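Local coordinates for protein alpha-galactosidase 1 (Saccharomyces cerevisiae, PDB 3LRK) that hydrolytically releases terminal, non-reducing alpha-D-galactose residues from alpha-galactosides as a secreted, homotetrameric glycoside hydrolase of family GH27, at residues Y23-Q31 / G178-C186; F280-L290 / V312-P323. The protein carries 1 engineered substitution. All coordinates share one frame; numbering follows the deposited sequence.

Both contacts belong to the parallel beta/alpha barrel of this glycosidase, and their centres lie about 17 Å apart. Interaction 1 lays the segment leading into the first strand, 32-35, against strand 182-185; interaction 2, which opens only after interaction 1 has closed along the chain, joins the ends of helices 273-285 and 310-316 beside the last strand, 290-292. Strands 32-35 and 290-292 are sheet neighbours, so the two contacts meet at the barrel's closing seam: Thr29 OG1 and Pro30 O both probably hydrogen-bond to the side chain of Gln317, and Gln31 OE1 packs on Pro289. The start of the barrel chain is thereby tied to its end.

Interaction 1 of 2, residues Y23-Q31 / G178-C186; sequences YNGLGLTPQ and GRPVFYSLC. Engineered in segment 178-186: Val181 (natural residue Ile). With NAG (2-acetamido-2-deoxy-beta-D-glucopyranose), chain E.
Phe182 is the hub: Gln31 meets its ring at CZ and CE1, Gly27 at CE2, and Leu26 CB near CD2. The Gln31 and Phe182 side chains cross at about a right angle, with amide and ring planes 59° apart and Gln31 OE1 3.1 Å from Phe182 CZ. A bend at chi2 (-88°) brings the amide back beside the ring. Gly27 CA comes to 3.6 Å from Phe182 CE2, where a side chain would crowd the ring, and its positive phi also favours glycine. Leu26 lays CD1 over the backbone, 3.6 Å from Phe182 N. Further along, Tyr23 OH reaches Tyr183 CB at 3.4 Å, the two side chains crossing nearly perpendicularly. In this parallel beta/alpha barrel, the loop before the first strand, 32-35, thus reaches the fifth, 182-185, which is not its sheet neighbour. Leu26 is placed by an Asx turn, Leu26 N donating to Asn24 OD1 (3.0 Å) from above the carbonyl plane, and Asn202 shares that oxygen. NE2 of Gln31 is held by Tyr145 and Ser203, whereas buried OE1 has no polar partner. Cut back to alanine, this position would probably leave Tyr145 OH and Ser203 OG without their amide partner and a gap beside the phenyl. Outermost, methyl C8 of an N-acetylglucosamine lies 3.5 Å from Gly178 C, where the segment leaves helix 160-177.

Interaction 2 of 2, residues F280-L290 / V312-P323; sequences FSMWAMVKSPL and VIAINQDSNGIP
Val312 begins the contact by packing CG1 against both Phe280 and Ala284, 3.6 Å from CE2 of the ring and equally far from Ala284 CB. The methyl of Ala284 is small enough to let the backbones close to 4.4 Å between Ala284 CA and Asn316 CA. Ile313 then brings CG1 to the edge of the Phe280 ring, near its plane. Ile315 contributes its carbonyl: O accepts from Lys287 NZ at 2.7 Å and, from the opposite face, from Asp318 N. Lys287 is the C-prime residue of a Schellman motif ending helix 273-285; its chain, bent at chi2, sends the ammonium across to the other segment. Asn316 makes the central polar link. With CG anti to the backbone N (chi1 -176°), ND2 donates to Ser288 O at 2.8 Å and, along a lone pair in the carbonyl plane, to Ala284 O at 3.2 Å. One amide nitrogen thus binds two carbonyls near the helix end, while Gln317 NE2 donates to OD1 and Leu290 CD1 packs 3.5 Å from that same OD1. Asp318 approaches Lys287 through a water, which accepts from NZ and Ile322 N and probably donates to OD2; Asp351 N also binds that carboxylate. Gly321 closes a type II turn, where a side chain would press on Lys287 CE. Pro323 finally sets CB 3.5 Å from Val286 O. The short helical runs 280-285 and 312-316 point 27° apart in their N-to-C directions; around them, strands 342-349 and 461-469 of the C-terminal beta sandwich pack on helix 273-285, while helix 428-433 lies against Ile313 and Gln317.

Interaction 1 of 2, residues Y23-Q31 / G178-C186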
loop_
_atom_site.group_PDB
_atom_site.type_symbol
_atom_site.label_atom_id
_atom_site.label_comp_id
_atom_site.label_asym_id
_atom_site.label_seq_id
_atom_site.Cartn_x
_atom_site.Cartn_y
_atom_site.Cartn_z
ATOM N N TYR A 23 -20.816 -2.064 23.101
ATOM C CA TYR A 23 -19.820 -2.536 24.079
ATOM C C TYR A 23 -20.073 -2.062 25.532
ATOM O O TYR A 23 -19.706 -2.737 26.489
ATOM C CB TYR A 23 -18.387 -2.203 23.604
ATOM C CG TYR A 23 -17.835 -0.887 24.134
ATOM C CD1 TYR A 23 -16.881 -0.876 25.152
ATOM C CD2 TYR A 23 -18.270 0.336 23.620
ATOM C CE1 TYR A 23 -16.367 0.336 25.659
ATOM C CE2 TYR A 23 -17.763 1.555 24.118
ATOM C CZ TYR A 23 -16.809 1.536 25.129
ATOM O OH TYR A 23 -16.318 2.719 25.630
ATOM N N ASN A 24 -20.705 -0.897 25.685
ATOM C CA ASN A 24 -20.934 -0.299 27.010
ATOM C C ASN A 24 -22.389 0.101 27.265
ATOM O O ASN A 24 -22.682 0.746 28.279
ATOM C CB ASN A 24 -20.030 0.931 27.229
ATOM C CG ASN A 24 -20.331 2.056 26.260
ATOM O OD1 ASN A 24 -21.141 1.895 25.340
ATOM N ND2 ASN A 24 -19.686 3.214 26.458
ATOM N N GLY A 25 -23.271 -0.232 26.323
ATOM C CA GLY A 25 -24.695 0.098 26.425
ATOM C C GLY A 25 -25.081 1.473 25.907
ATOM O O GLY A 25 -26.260 1.784 25.821
ATOM N N LEU A 26 -24.091 2.298 25.558
ATOM C CA LEU A 26 -24.352 3.631 25.005
ATOM C C LEU A 26 -24.271 3.652 23.472
ATOM O O LEU A 26 -23.944 2.645 22.847
ATOM C CB LEU A 26 -23.399 4.668 25.621
ATOM C CG LEU A 26 -23.502 4.886 27.137
ATOM C CD1 LEU A 26 -22.318 5.705 27.671
ATOM C CD2 LEU A 26 -24.849 5.552 27.509
ATOM N N GLY A 27 -24.565 4.803 22.877
ATOM C CA GLY A 27 -24.547 4.956 21.417
ATOM C C GLY A 27 -25.565 4.080 20.699
ATOM O O GLY A 27 -25.314 3.606 19.592
ATOM N N LEU A 28 -26.723 3.861 21.321
ATOM C CA LEU A 28 -27.769 3.057 20.676
ATOM C C LEU A 28 -28.276 3.734 19.405
ATOM O O LEU A 28 -28.759 3.071 18.494
ATOM C CB LEU A 28 -28.912 2.727 21.650
ATOM C CG LEU A 28 -28.496 1.976 22.922
ATOM C CD1 LEU A 28 -29.742 1.590 23.728
ATOM C CD2 LEU A 28 -27.616 0.719 22.625
ATOM N N THR A 29 -28.159 5.060 19.365
ATOM C CA THR A 29 -28.268 5.848 18.140
ATOM C C THR A 29 -27.038 6.783 18.149
ATOM O O THR A 29 -26.394 6.926 19.190
ATOM C CB THR A 29 -29.522 6.725 18.142
ATOM O OG1 THR A 29 -29.485 7.591 19.292
ATOM C CG2 THR A 29 -30.820 5.862 18.149
ATOM N N PRO A 30 -26.708 7.409 17.002
ATOM C CA PRO A 30 -25.548 8.303 16.977
ATOM C C PRO A 30 -25.743 9.478 17.936
ATOM O O PRO A 30 -26.880 9.882 18.182
ATOM C CB PRO A 30 -25.508 8.771 15.520
ATOM C CG PRO A 30 -26.188 7.678 14.763
ATOM C CD PRO A 30 -27.324 7.302 15.670
ATOM N N GLN A 31 -24.652 9.990 18.499
ATOM C CA GLN A 31 -24.739 11.115 19.441
ATOM C C GLN A 31 -25.095 12.411 18.732
ATOM O O GLN A 31 -24.836 12.569 17.545
ATOM C CB GLN A 31 -23.456 11.269 20.277
ATOM C CG GLN A 31 -22.222 11.754 19.521
ATOM C CD GLN A 31 -21.418 10.627 18.885
ATOM O OE1 GLN A 31 -21.980 9.611 18.444
ATOM N NE2 GLN A 31 -20.089 10.801 18.836
ATOM N N GLY A 178 -16.091 3.128 36.639
ATOM C CA GLY A 178 -17.484 2.789 36.942
ATOM C C GLY A 178 -18.510 3.808 36.457
ATOM O O GLY A 178 -19.723 3.562 36.561
ATOM N N ARG A 179 -18.038 4.951 35.945
ATOM C CA ARG A 179 -18.934 5.992 35.448
ATOM C C ARG A 179 -19.123 5.776 33.954
ATOM O O ARG A 179 -18.132 5.710 33.229
ATOM C CB ARG A 179 -18.402 7.416 35.727
ATOM C CG ARG A 179 -19.406 8.500 35.269
ATOM C CD ARG A 179 -18.923 9.941 35.404
ATOM N NE ARG A 179 -19.986 10.860 34.989
ATOM C CZ ARG A 179 -20.947 11.297 35.802
ATOM N NH1 ARG A 179 -20.969 10.917 37.079
ATOM N NH2 ARG A 179 -21.884 12.107 35.345
ATOM N N PRO A 180 -20.390 5.654 33.491
ATOM C CA PRO A 180 -20.636 5.539 32.055
ATOM C C PRO A 180 -20.126 6.768 31.315
ATOM O O PRO A 180 -20.443 7.911 31.675
ATOM C CB PRO A 180 -22.167 5.438 31.954
ATOM C CG PRO A 180 -22.603 4.964 33.301
ATOM C CD PRO A 180 -21.651 5.622 34.257
ATOM N N VAL A 181 -19.300 6.515 30.312
ATOM C CA VAL A 181 -18.760 7.574 29.459
ATOM C C VAL A 181 -18.910 7.127 28.010
ATOM O O VAL A 181 -18.445 6.040 27.623
ATOM C CB VAL A 181 -17.272 7.912 29.828
ATOM C CG1 VAL A 181 -16.674 8.973 28.885
ATOM C CG2 VAL A 181 -17.148 8.353 31.292
ATOM N N PHE A 182 -19.601 7.948 27.223
ATOM C CA PHE A 182 -19.670 7.778 25.784
ATOM C C PHE A 182 -18.261 8.021 25.227
ATOM O O PHE A 182 -17.708 9.112 25.389
ATOM C CB PHE A 182 -20.631 8.819 25.195
ATOM C CG PHE A 182 -21.014 8.562 23.750
ATOM C CD1 PHE A 182 -20.094 8.743 22.716
ATOM C CD2 PHE A 182 -22.306 8.148 23.433
ATOM C CE1 PHE A 182 -20.451 8.518 21.407
ATOM C CE2 PHE A 182 -22.676 7.927 22.122
ATOM C CZ PHE A 182 -21.746 8.103 21.106
ATOM N N TYR A 183 -17.686 7.007 24.575
ATOM C CA TYR A 183 -16.279 7.087 24.144
ATOM C C TYR A 183 -16.173 7.313 22.629
ATOM O O TYR A 183 -16.506 6.432 21.822
ATOM C CB TYR A 183 -15.533 5.827 24.616
ATOM C CG TYR A 183 -14.027 5.766 24.365
ATOM C CD1 TYR A 183 -13.194 6.884 24.542
ATOM C CD2 TYR A 183 -13.438 4.555 23.997
ATOM C CE1 TYR A 183 -11.789 6.789 24.316
ATOM C CE2 TYR A 183 -12.070 4.444 23.784
ATOM C CZ TYR A 183 -11.250 5.542 23.945
ATOM O OH TYR A 183 -9.904 5.370 23.705
ATOM N N SER A 184 -15.728 8.518 22.268
ATOM C CA SER A 184 -15.640 8.983 20.891
ATOM C C SER A 184 -14.184 8.995 20.438
ATOM O O SER A 184 -13.375 9.758 20.947
ATOM C CB SER A 184 -16.253 10.393 20.789
ATOM O OG SER A 184 -15.875 11.083 19.608
ATOM N N LEU A 185 -13.849 8.117 19.495
ATOM C CA LEU A 185 -12.491 8.052 18.942
ATOM C C LEU A 185 -12.235 9.159 17.933
ATOM O O LEU A 185 -13.106 9.502 17.137
ATOM C CB LEU A 185 -12.267 6.687 18.272
ATOM C CG LEU A 185 -11.656 5.521 19.063
ATOM C CD1 LEU A 185 -12.040 5.461 20.533
ATOM C CD2 LEU A 185 -11.859 4.172 18.368
ATOM N N CYS A 186 -11.028 9.722 17.969
ATOM C CA CYS A 186 -10.646 10.729 16.993
ATOM C C CYS A 186 -9.261 10.390 16.456
ATOM O O CYS A 186 -8.301 11.090 16.738
ATOM C CB CYS A 186 -10.653 12.135 17.622
ATOM S SG CYS A 186 -10.393 13.508 16.452
HETATM C C1 NAG E . -17.459 -2.038 32.019
HETATM C C2 NAG E . -18.840 -1.380 31.888
HETATM C C3 NAG E . -19.976 -2.357 32.187
HETATM C C4 NAG E . -19.844 -3.631 31.357
HETATM C C5 NAG E . -18.423 -4.186 31.361
HETATM C C6 NAG E . -18.311 -5.096 30.150
HETATM C C7 NAG E . -18.921 1.018 32.373
HETATM C C8 NAG E . -18.979 2.050 33.460
HETATM N N2 NAG E . -18.960 -0.247 32.786
HETATM O O3 NAG E . -21.197 -1.753 31.846
HETATM O O4 NAG E . -20.737 -4.625 31.836
HETATM O O5 NAG E . -17.397 -3.204 31.221
HETATM O O6 NAG E . -17.266 -5.973 30.431
HETATM O O7 NAG E . -18.851 1.350 31.189
#

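Interaction 2 of 2, residues F280-L290 / V312-P323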
loop_
_atom_site.group_PDB
_atom_site.type_symbol
_atom_site.label_atom_id
_atom_site.label_comp_id
_atom_site.label_asym_id
_atom_site.label_seq_id
_atom_site.Cartn_x
_atom_site.Cartn_y
_atom_site.Cartn_z
ATOM N N PHE A 280 -26.016 18.172 5.841
ATOM C CA PHE A 280 -26.792 17.713 6.995
ATOM C C PHE A 280 -27.541 16.407 6.700
ATOM O O PHE A 280 -27.514 15.478 7.512
ATOM C CB PHE A 280 -27.750 18.817 7.474
ATOM C CG PHE A 280 -28.460 18.506 8.764
ATOM C CD1 PHE A 280 -27.789 18.574 9.996
ATOM C CD2 PHE A 280 -29.821 18.177 8.756
ATOM C CE1 PHE A 280 -28.458 18.301 11.190
ATOM C CE2 PHE A 280 -30.504 17.904 9.941
ATOM C CZ PHE A 280 -29.833 17.958 11.163
ATOM N N SER A 281 -28.173 16.336 5.526
ATOM C CA SER A 281 -28.939 15.156 5.105
ATOM C C SER A 281 -28.062 13.919 4.937
ATOM O O SER A 281 -28.465 12.820 5.324
ATOM C CB SER A 281 -29.683 15.417 3.793
ATOM O OG SER A 281 -30.593 16.498 3.920
ATOM N N MET A 282 -26.875 14.093 4.353
ATOM C CA MET A 282 -25.985 12.944 4.127
ATOM C C MET A 282 -25.345 12.418 5.425
ATOM O O MET A 282 -25.280 11.204 5.630
ATOM C CB MET A 282 -24.958 13.224 3.022
ATOM C CG MET A 282 -25.571 13.300 1.596
ATOM S SD MET A 282 -26.728 11.965 1.187
ATOM C CE MET A 282 -25.609 10.565 1.340
ATOM N N TRP A 283 -24.917 13.326 6.303
ATOM C CA TRP A 283 -24.455 12.960 7.659
ATOM C C TRP A 283 -25.559 12.227 8.437
ATOM O O TRP A 283 -25.297 11.215 9.098
ATOM C CB TRP A 283 -23.981 14.197 8.441
ATOM C CG TRP A 283 -22.485 14.570 8.345
ATOM C CD1 TRP A 283 -21.649 14.841 9.399
ATOM C CD2 TRP A 283 -21.683 14.718 7.155
ATOM N NE1 TRP A 283 -20.380 15.155 8.941
ATOM C CE2 TRP A 283 -20.376 15.085 7.569
ATOM C CE3 TRP A 283 -21.938 14.578 5.777
ATOM C CZ2 TRP A 283 -19.332 15.311 6.658
ATOM C CZ3 TRP A 283 -20.892 14.800 4.869
ATOM C CH2 TRP A 283 -19.604 15.156 5.318
ATOM N N ALA A 284 -26.799 12.716 8.356
ATOM C CA ALA A 284 -27.910 11.993 8.987
ATOM C C ALA A 284 -28.049 10.572 8.416
ATOM O O ALA A 284 -28.145 9.583 9.164
ATOM C CB ALA A 284 -29.220 12.768 8.844
ATOM N N MET A 285 -28.053 10.495 7.091
ATOM C CA MET A 285 -28.362 9.267 6.362
ATOM C C MET A 285 -27.343 8.140 6.552
ATOM O O MET A 285 -27.701 6.955 6.504
ATOM C CB MET A 285 -28.482 9.590 4.878
ATOM C CG MET A 285 -29.335 8.612 4.102
ATOM S SD MET A 285 -29.014 8.796 2.349
ATOM C CE MET A 285 -27.252 8.515 2.369
ATOM N N VAL A 286 -26.075 8.509 6.750
ATOM C CA VAL A 286 -25.027 7.518 7.021
ATOM C C VAL A 286 -24.864 7.239 8.520
ATOM O O VAL A 286 -23.949 6.515 8.928
ATOM C CB VAL A 286 -23.661 7.892 6.364
ATOM C CG1 VAL A 286 -23.821 8.058 4.861
ATOM C CG2 VAL A 286 -23.061 9.160 6.981
ATOM N N LYS A 287 -25.753 7.814 9.335
ATOM C CA LYS A 287 -25.711 7.640 10.792
ATOM C C LYS A 287 -24.378 8.121 11.404
ATOM O O LYS A 287 -23.808 7.493 12.304
ATOM C CB LYS A 287 -26.037 6.193 11.182
ATOM C CG LYS A 287 -27.514 5.907 11.479
ATOM C CD LYS A 287 -28.446 6.037 10.269
ATOM C CE LYS A 287 -29.716 5.211 10.521
ATOM N NZ LYS A 287 -30.799 5.543 9.563
ATOM N N SER A 288 -23.889 9.248 10.897
ATOM C CA SER A 288 -22.821 9.969 11.561
ATOM C C SER A 288 -23.402 10.632 12.813
ATOM O O SER A 288 -24.599 10.960 12.837
ATOM C CB SER A 288 -22.234 11.045 10.637
ATOM O OG SER A 288 -21.263 11.836 11.318
ATOM N N PRO A 289 -22.571 10.803 13.865
ATOM C CA PRO A 289 -22.902 11.779 14.901
ATOM C C PRO A 289 -23.328 13.109 14.274
ATOM O O PRO A 289 -22.851 13.482 13.191
ATOM C CB PRO A 289 -21.582 11.949 15.652
ATOM C CG PRO A 289 -20.895 10.631 15.499
ATOM C CD PRO A 289 -21.306 10.101 14.155
ATOM N N LEU A 290 -24.249 13.804 14.937
ATOM C CA LEU A 290 -24.678 15.116 14.474
ATOM C C LEU A 290 -24.308 16.110 15.554
ATOM O O LEU A 290 -25.059 16.330 16.492
ATOM C CB LEU A 290 -26.187 15.148 14.178
ATOM C CG LEU A 290 -26.783 14.179 13.150
ATOM C CD1 LEU A 290 -28.312 14.370 13.089
ATOM C CD2 LEU A 290 -26.150 14.303 11.755
ATOM N N VAL A 312 -35.315 14.949 9.207
ATOM C CA VAL A 312 -33.979 14.478 8.849
ATOM C C VAL A 312 -33.273 13.844 10.058
ATOM O O VAL A 312 -32.612 12.805 9.923
ATOM C CB VAL A 312 -33.154 15.607 8.188
ATOM C CG1 VAL A 312 -31.704 15.188 7.965
ATOM C CG2 VAL A 312 -33.792 16.026 6.859
ATOM N N ILE A 313 -33.426 14.454 11.231
ATOM C CA ILE A 313 -32.921 13.892 12.495
ATOM C C ILE A 313 -33.530 12.510 12.793
ATOM O O ILE A 313 -32.837 11.603 13.279
ATOM C CB ILE A 313 -33.157 14.856 13.688
ATOM C CG1 ILE A 313 -32.440 16.192 13.454
ATOM C CG2 ILE A 313 -32.702 14.220 15.021
ATOM C CD1 ILE A 313 -32.822 17.299 14.463
ATOM N N ALA A 314 -34.813 12.344 12.465
ATOM C CA ALA A 314 -35.492 11.071 12.669
ATOM C C ALA A 314 -34.846 9.932 11.852
ATOM O O ALA A 314 -34.822 8.790 12.306
ATOM C CB ALA A 314 -36.977 11.198 12.344
ATOM N N ILE A 315 -34.329 10.256 10.665
ATOM C CA ILE A 315 -33.536 9.317 9.855
ATOM C C ILE A 315 -32.282 8.891 10.616
ATOM O O ILE A 315 -32.002 7.698 10.732
ATOM C CB ILE A 315 -33.121 9.916 8.475
ATOM C CG1 ILE A 315 -34.351 10.259 7.616
ATOM C CG2 ILE A 315 -32.155 8.970 7.713
ATOM C CD1 ILE A 315 -35.317 9.080 7.368
ATOM N N ASN A 316 -31.547 9.882 11.123
ATOM C CA ASN A 316 -30.301 9.669 11.851
ATOM C C ASN A 316 -30.521 8.883 13.130
ATOM O O ASN A 316 -29.675 8.098 13.540
ATOM C CB ASN A 316 -29.641 11.010 12.188
ATOM C CG ASN A 316 -28.289 10.842 12.872
ATOM O OD1 ASN A 316 -28.175 11.015 14.081
ATOM N ND2 ASN A 316 -27.268 10.475 12.100
ATOM N N GLN A 317 -31.688 9.088 13.733
ATOM C CA GLN A 317 -32.026 8.508 15.023
ATOM C C GLN A 317 -32.977 7.323 14.884
ATOM O O GLN A 317 -33.628 6.931 15.853
ATOM C CB GLN A 317 -32.626 9.580 15.940
ATOM C CG GLN A 317 -31.650 10.715 16.295
ATOM C CD GLN A 317 -30.495 10.248 17.164
ATOM O OE1 GLN A 317 -30.702 9.735 18.265
ATOM N NE2 GLN A 317 -29.266 10.435 16.678
ATOM N N ASP A 318 -33.036 6.746 13.684
ATOM C CA ASP A 318 -33.804 5.523 13.459
ATOM C C ASP A 318 -33.375 4.449 14.465
ATOM O O ASP A 318 -32.183 4.243 14.689
ATOM C CB ASP A 318 -33.591 5.007 12.032
ATOM C CG ASP A 318 -34.614 3.946 11.634
ATOM O OD1 ASP A 318 -35.814 4.152 11.911
ATOM O OD2 ASP A 318 -34.220 2.910 11.051
ATOM N N SER A 319 -34.333 3.763 15.075
ATOM C CA SER A 319 -33.969 2.716 16.019
ATOM C C SER A 319 -33.403 1.531 15.233
ATOM O O SER A 319 -33.763 1.320 14.077
ATOM C CB SER A 319 -35.138 2.326 16.923
ATOM O OG SER A 319 -36.261 1.974 16.157
ATOM N N ASN A 320 -32.468 0.805 15.839
ATOM C CA ASN A 320 -31.764 -0.283 15.136
ATOM C C ASN A 320 -31.125 0.217 13.836
ATOM O O ASN A 320 -31.065 -0.500 12.834
ATOM C CB ASN A 320 -32.708 -1.475 14.895
ATOM C CG ASN A 320 -33.413 -1.923 16.166
ATOM O OD1 ASN A 320 -32.766 -2.216 17.179
ATOM N ND2 ASN A 320 -34.745 -1.970 16.124
ATOM N N GLY A 321 -30.624 1.451 13.902
ATOM C CA GLY A 321 -30.110 2.210 12.770
ATOM C C GLY A 321 -29.133 1.509 11.859
ATOM O O GLY A 321 -28.195 0.849 12.309
ATOM N N ILE A 322 -29.368 1.665 10.561
ATOM C CA ILE A 322 -28.489 1.138 9.534
ATOM C C ILE A 322 -28.070 2.304 8.640
ATOM O O ILE A 322 -28.931 3.009 8.118
ATOM C CB ILE A 322 -29.196 0.026 8.706
ATOM C CG1 ILE A 322 -29.570 -1.151 9.618
ATOM C CG2 ILE A 322 -28.318 -0.432 7.538
ATOM C CD1 ILE A 322 -30.479 -2.178 8.976
ATOM N N PRO A 323 -26.746 2.534 8.489
ATOM C CA PRO A 323 -26.282 3.520 7.522
ATOM C C PRO A 323 -26.783 3.194 6.119
ATOM O O PRO A 323 -26.858 2.020 5.739
ATOM C CB PRO A 323 -24.753 3.379 7.581
ATOM C CG PRO A 323 -24.476 2.855 8.932
ATOM C CD PRO A 323 -25.626 1.919 9.225
HETATM O O HOH W 1 -32.003 2.975 9.467
#